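Local coordinates for protein FLUORESCENT IN BLUE LIGHT, chloroplastic (Arabidopsis thaliana, PDB 4YVO) that acts in chloroplasts as a negative regulator of tetrapyrrole biosynthesis, including that of chlorophyll, its TPR domain mediating complex formation with glutamyl-tRNA reductase, at residues E110-Q113 with Y114-V118. Sequence-based numbering, arbitrary orientation.
Sequences EAIQ and YHSMV
Gln113 swings CG opposite its backbone N (chi1 171°), while Tyr114 sets CG beside its own N (chi1 -74°), and, with the Gln113 chain extended, the two side chains run alongside each other on helix 108-125, within the second tetratricopeptide (TPR) repeat. The Gln113 amide lies over one face of the phenol ring, the planes 15° apart, with Gln113 CD 4.1 Å from Tyr114 CE2 and Gln113 NE2 4.0 Å from Tyr114 CZ. This is van der Waals contact, from an exposed glutamine, on a buried ring that also packs against Leu98 and Leu102 of helix 88-104 and Leu79 of helix 68-84. One turn illustrates how a helix serves several neighbours: His115, whose NE2 is hydrogen-bonded to Gln103, touches Ala137 and Ile138 of helix 131-144. Within the helix, His115 CD2 lies 3.3 Å from Ala111 O, which accepts a nearly straight bond from His115 N at 2.9 Å. Ser116 turns its hydroxyl back along the helix, giving Ile112 O two donors on opposite faces of the carbonyl plane: Ser116 N at 2.8 Å from Ile112 O, and Ser116 OG, above the plane, at 2.7 Å from Ile112 O and 3.6 Å from Ile112 CG2.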
loop_
_atom_site.group_PDB
_atom_site.type_symbol
_atom_site.label_atom_id
_atom_site.label_comp_id
_atom_site.label_asym_id
_atom_site.label_seq_id
_atom_site.Cartn_x
_atom_site.Cartn_y
_atom_site.Cartn_z
ATOM N N GLU A 110 -3.864 10.954 -0.181
ATOM C CA GLU A 110 -4.257 9.916 0.757
ATOM C C GLU A 110 -3.510 8.626 0.427
ATOM O O GLU A 110 -3.081 7.904 1.323
ATOM C CB GLU A 110 -5.764 9.666 0.714
ATOM C CG GLU A 110 -6.620 10.803 1.235
ATOM C CD GLU A 110 -8.092 10.474 1.153
ATOM O OE1 GLU A 110 -8.477 9.371 1.606
ATOM O OE2 GLU A 110 -8.861 11.304 0.621
ATOM N N ALA A 111 -3.349 8.332 -0.859
ATOM C CA ALA A 111 -2.651 7.110 -1.262
ATOM C C ALA A 111 -1.227 7.089 -0.715
ATOM O O ALA A 111 -0.764 6.070 -0.196
ATOM C CB ALA A 111 -2.650 6.964 -2.780
ATOM N N ILE A 112 -0.545 8.228 -0.800
ATOM C CA ILE A 112 0.817 8.338 -0.281
ATOM C C ILE A 112 0.879 8.029 1.209
ATOM O O ILE A 112 1.812 7.375 1.669
ATOM C CB ILE A 112 1.444 9.719 -0.591
ATOM C CG1 ILE A 112 1.705 9.834 -2.092
ATOM C CG2 ILE A 112 2.751 9.929 0.178
ATOM C CD1 ILE A 112 1.935 11.261 -2.572
ATOM N N GLN A 113 -0.130 8.472 1.960
ATOM C CA GLN A 113 -0.202 8.163 3.389
ATOM C C GLN A 113 -0.112 6.652 3.628
ATOM O O GLN A 113 0.621 6.188 4.503
ATOM C CB GLN A 113 -1.495 8.713 4.008
ATOM C CG GLN A 113 -1.740 8.250 5.436
ATOM C CD GLN A 113 -3.119 8.618 5.955
ATOM O OE1 GLN A 113 -3.850 9.389 5.330
ATOM N NE2 GLN A 113 -3.483 8.060 7.106
ATOM N N TYR A 114 -0.852 5.878 2.840
ATOM C CA TYR A 114 -0.891 4.434 3.054
ATOM C C TYR A 114 0.319 3.693 2.492
ATOM O O TYR A 114 0.858 2.806 3.152
ATOM C CB TYR A 114 -2.227 3.841 2.594
ATOM C CG TYR A 114 -3.311 4.193 3.590
ATOM C CD1 TYR A 114 -3.368 3.565 4.829
ATOM C CD2 TYR A 114 -4.231 5.197 3.327
ATOM C CE1 TYR A 114 -4.330 3.898 5.761
ATOM C CE2 TYR A 114 -5.200 5.537 4.261
ATOM C CZ TYR A 114 -5.240 4.883 5.475
ATOM O OH TYR A 114 -6.201 5.211 6.411
ATOM N N HIS A 115 0.778 4.065 1.302
ATOM C CA HIS A 115 2.020 3.475 0.814
ATOM C C HIS A 115 3.188 3.803 1.751
ATOM O O HIS A 115 4.107 2.996 1.924
ATOM C CB HIS A 115 2.340 3.927 -0.611
ATOM C CG HIS A 115 1.385 3.411 -1.629
ATOM N ND1 HIS A 115 1.158 2.067 -1.856
ATOM C CD2 HIS A 115 0.587 4.076 -2.522
ATOM C CE1 HIS A 115 0.279 1.927 -2.815
ATOM N NE2 HIS A 115 -0.093 3.106 -3.237
ATOM N N SER A 116 3.153 4.989 2.356
ATOM C CA SER A 116 4.210 5.375 3.286
ATOM C C SER A 116 4.218 4.484 4.519
ATOM O O SER A 116 5.269 4.247 5.101
ATOM C CB SER A 116 4.097 6.847 3.688
ATOM O OG SER A 116 4.346 7.671 2.561
ATOM N N MET A 117 3.048 3.971 4.901
ATOM C CA MET A 117 2.972 3.036 6.023
ATOM C C MET A 117 3.749 1.762 5.729
ATOM O O MET A 117 4.357 1.189 6.628
ATOM C CB MET A 117 1.532 2.659 6.344
ATOM C CG MET A 117 0.743 3.712 7.043
ATOM S SD MET A 117 -0.888 3.055 7.385
ATOM C CE MET A 117 -0.484 1.589 8.323
ATOM N N VAL A 118 3.708 1.302 4.482
ATOM C CA VAL A 118 4.480 0.128 4.099
ATOM C C VAL A 118 5.953 0.374 4.420
ATOM O O VAL A 118 6.618 -0.466 5.032
ATOM C CB VAL A 118 4.321 -0.223 2.602
ATOM C CG1 VAL A 118 5.211 -1.400 2.238
ATOM C CG2 VAL A 118 2.863 -0.528 2.282
#